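Local coordinates for protein glucoamylase (Thermoanaerobacterium thermosaccharolyticum, PDB 1LF6) that hydrolyses terminal alpha-1,4-linked glucose units from the non-reducing ends of starch-type chains, probably releasing beta-D-glucose, at residues P550-T555 and G607-A612. Sequence-based numbering, arbitrary orientation.
Sequences PKILNT and GMYEIA
Ile-552 and Tyr-609 are the residues whose CA atoms lie nearest across 550-555 and 607-612, 10.4 Å apart, a separation bridged largely by the tyrosine ring, with Ile-552 and Leu-553 reaching in from the other helix. With CG of Tyr-609 anti to the backbone N (chi1 160°), the ring extends from helix 600-612 to the first turn of helix 550-562. The CG2 methyl of Ile-552 meets the ring obliquely, 3.8 Å from Tyr-609 CE2, the two side chains sliding past each other in opposite directions. Leu-553 crosses the tyrosine at roughly a right angle and brings its CD1 to 3.9 Å from Tyr-609 OH. The hydroxyl itself is hydrogen-bonded to the backbone O of Ala-547, in the loop leading into helix 550-562. Replacing Tyr-609 with an alanine would probably leave the Ala-547 carbonyl without this partner and open a gap beside the Ile-552 methyl. In the family 15 catalytic domain, an (alpha/alpha) barrel, and away from the probable catalytic site, the direct contact between 550-555 and 607-612 is sparse and apolar, burying 95 Å² without a hydrogen bond; Val-540 of helix 538-541 packs against both Ile-552 and Tyr-609, and the neighbouring loop satisfies the phenol's polar end.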
ATOM      1  N   PRO A 550      15.349  27.070 -18.600  1.00 19.34           N
ATOM      2  CA  PRO A 550      15.267  26.483 -19.944  1.00 20.23           C
ATOM      3  C   PRO A 550      15.699  25.010 -20.043  1.00 18.79           C
ATOM      4  O   PRO A 550      15.259  24.295 -20.941  1.00 19.43           O
ATOM      5  CB  PRO A 550      16.132  27.425 -20.791  1.00 21.69           C
ATOM      6  CG  PRO A 550      17.090  28.028 -19.783  1.00 23.81           C
ATOM      7  CD  PRO A 550      16.206  28.269 -18.593  1.00 20.47           C
ATOM      8  N   LYS A 551      16.546  24.551 -19.124  1.00 16.83           N
ATOM      9  CA  LYS A 551      16.973  23.156 -19.154  1.00 15.91           C
ATOM     10  C   LYS A 551      15.801  22.269 -18.743  1.00 15.11           C
ATOM     11  O   LYS A 551      15.630  21.164 -19.261  1.00 13.55           O
ATOM     12  CB  LYS A 551      18.174  22.927 -18.228  1.00 16.12           C
ATOM     13  CG  LYS A 551      19.455  23.618 -18.703  1.00 17.21           C
ATOM     14  CD  LYS A 551      20.669  23.122 -17.938  1.00 20.50           C
ATOM     15  CE  LYS A 551      21.979  23.689 -18.495  1.00 21.59           C
ATOM     16  NZ  LYS A 551      22.075  25.162 -18.314  1.00 25.26           N
ATOM     17  N   ILE A 552      14.995  22.766 -17.808  1.00 16.24           N
ATOM     18  CA  ILE A 552      13.813  22.045 -17.347  1.00 15.50           C
ATOM     19  C   ILE A 552      12.792  21.983 -18.484  1.00 17.48           C
ATOM     20  O   ILE A 552      12.230  20.927 -18.769  1.00 16.83           O
ATOM     21  CB  ILE A 552      13.153  22.756 -16.137  1.00 14.90           C
ATOM     22  CG1 ILE A 552      14.078  22.669 -14.914  1.00 13.77           C
ATOM     23  CG2 ILE A 552      11.777  22.148 -15.847  1.00 13.10           C
ATOM     24  CD1 ILE A 552      14.350  21.253 -14.440  1.00 14.58           C
ATOM     25  N   LEU A 553      12.554  23.120 -19.134  1.00 19.57           N
ATOM     26  CA  LEU A 553      11.595  23.177 -20.239  1.00 21.05           C
ATOM     27  C   LEU A 553      12.007  22.256 -21.386  1.00 19.89           C
ATOM     28  O   LEU A 553      11.167  21.574 -21.967  1.00 21.28           O
ATOM     29  CB  LEU A 553      11.451  24.621 -20.743  1.00 22.54           C
ATOM     30  CG  LEU A 553      10.632  25.593 -19.875  1.00 25.30           C
ATOM     31  CD1 LEU A 553       9.228  25.046 -19.673  1.00 26.11           C
ATOM     32  CD2 LEU A 553      11.297  25.783 -18.534  1.00 30.18           C
ATOM     33  N   ASN A 554      13.301  22.231 -21.700  1.00 19.44           N
ATOM     34  CA  ASN A 554      13.810  21.388 -22.773  1.00 19.21           C
ATOM     35  C   ASN A 554      13.558  19.913 -22.466  1.00 19.40           C
ATOM     36  O   ASN A 554      13.188  19.132 -23.343  1.00 17.23           O
ATOM     37  CB  ASN A 554      15.318  21.601 -22.959  1.00 22.45           C
ATOM     38  CG  ASN A 554      15.652  22.906 -23.664  1.00 23.81           C
ATOM     39  OD1 ASN A 554      16.809  23.332 -23.682  1.00 24.88           O
ATOM     40  ND2 ASN A 554      14.649  23.538 -24.257  1.00 26.72           N
ATOM     41  N   THR A 555      13.778  19.539 -21.211  1.00 17.12           N
ATOM     42  CA  THR A 555      13.594  18.161 -20.786  1.00 16.52           C
ATOM     43  C   THR A 555      12.116  17.794 -20.887  1.00 16.54           C
ATOM     44  O   THR A 555      11.763  16.711 -21.348  1.00 15.57           O
ATOM     45  CB  THR A 555      14.092  17.970 -19.334  1.00 16.25           C
ATOM     46  OG1 THR A 555      15.449  18.424 -19.236  1.00 16.33           O
ATOM     47  CG2 THR A 555      14.028  16.507 -18.933  1.00 12.14           C
ATOM     48  N   GLY A 607       1.686  17.699 -11.797  1.00 15.84           N
ATOM     49  CA  GLY A 607       0.773  18.731 -11.345  1.00 15.09           C
ATOM     50  C   GLY A 607       1.484  19.656 -10.379  1.00 16.62           C
ATOM     51  O   GLY A 607       1.301  20.871 -10.416  1.00 16.14           O
ATOM     52  N   MET A 608       2.306  19.075  -9.510  1.00 17.27           N
ATOM     53  CA  MET A 608       3.047  19.865  -8.544  1.00 15.75           C
ATOM     54  C   MET A 608       4.038  20.761  -9.269  1.00 17.43           C
ATOM     55  O   MET A 608       4.257  21.912  -8.870  1.00 17.50           O
ATOM     56  CB  MET A 608       3.766  18.953  -7.547  1.00 14.50           C
ATOM     57  CG  MET A 608       2.836  18.318  -6.534  1.00 15.96           C
ATOM     58  SD  MET A 608       1.910  19.540  -5.544  1.00 15.22           S
ATOM     59  CE  MET A 608       3.170  20.108  -4.423  1.00 17.67           C
ATOM     60  N   TYR A 609       4.638  20.255 -10.342  1.00 16.16           N
ATOM     61  CA  TYR A 609       5.567  21.088 -11.097  1.00 16.93           C
ATOM     62  C   TYR A 609       4.806  22.245 -11.741  1.00 16.18           C
ATOM     63  O   TYR A 609       5.278  23.380 -11.747  1.00 17.21           O
ATOM     64  CB  TYR A 609       6.281  20.291 -12.194  1.00 16.16           C
ATOM     65  CG  TYR A 609       6.843  21.204 -13.265  1.00 16.99           C
ATOM     66  CD1 TYR A 609       6.123  21.465 -14.430  1.00 15.70           C
ATOM     67  CD2 TYR A 609       8.047  21.885 -13.068  1.00 16.89           C
ATOM     68  CE1 TYR A 609       6.581  22.389 -15.373  1.00 17.14           C
ATOM     69  CE2 TYR A 609       8.515  22.811 -14.001  1.00 17.77           C
ATOM     70  CZ  TYR A 609       7.775  23.061 -15.153  1.00 19.76           C
ATOM     71  OH  TYR A 609       8.212  23.989 -16.075  1.00 18.70           O
ATOM     72  N   GLU A 610       3.629  21.953 -12.283  1.00 18.02           N
ATOM     73  CA  GLU A 610       2.837  22.986 -12.930  1.00 19.04           C
ATOM     74  C   GLU A 610       2.538  24.132 -11.966  1.00 18.83           C
ATOM     75  O   GLU A 610       2.565  25.296 -12.361  1.00 20.37           O
ATOM     76  CB  GLU A 610       1.549  22.390 -13.498  1.00 20.28           C
ATOM     77  CG  GLU A 610       1.780  21.425 -14.667  1.00 21.45           C
ATOM     78  CD  GLU A 610       2.466  22.084 -15.865  1.00 22.54           C
ATOM     79  OE1 GLU A 610       2.059  23.202 -16.235  1.00 21.30           O
ATOM     80  OE2 GLU A 610       3.397  21.481 -16.445  1.00 21.18           O
ATOM     81  N   ILE A 611       2.268  23.810 -10.703  1.00 18.49           N
ATOM     82  CA  ILE A 611       2.004  24.840  -9.710  1.00 17.56           C
ATOM     83  C   ILE A 611       3.256  25.702  -9.569  1.00 18.87           C
ATOM     84  O   ILE A 611       3.177  26.935  -9.550  1.00 17.81           O
ATOM     85  CB  ILE A 611       1.642  24.230  -8.333  1.00 18.70           C
ATOM     86  CG1 ILE A 611       0.294  23.498  -8.433  1.00 18.71           C
ATOM     87  CG2 ILE A 611       1.572  25.332  -7.268  1.00 17.70           C
ATOM     88  CD1 ILE A 611      -0.158  22.849  -7.137  1.00 16.35           C
ATOM     89  N   ALA A 612       4.412  25.053  -9.474  1.00 18.38           N
ATOM     90  CA  ALA A 612       5.683  25.767  -9.364  1.00 17.10           C
ATOM     91  C   ALA A 612       5.848  26.700 -10.561  1.00 16.11           C
ATOM     92  O   ALA A 612       6.440  27.772 -10.442  1.00 17.50           O
ATOM     93  CB  ALA A 612       6.836  24.770  -9.324  1.00 17.48           C
TER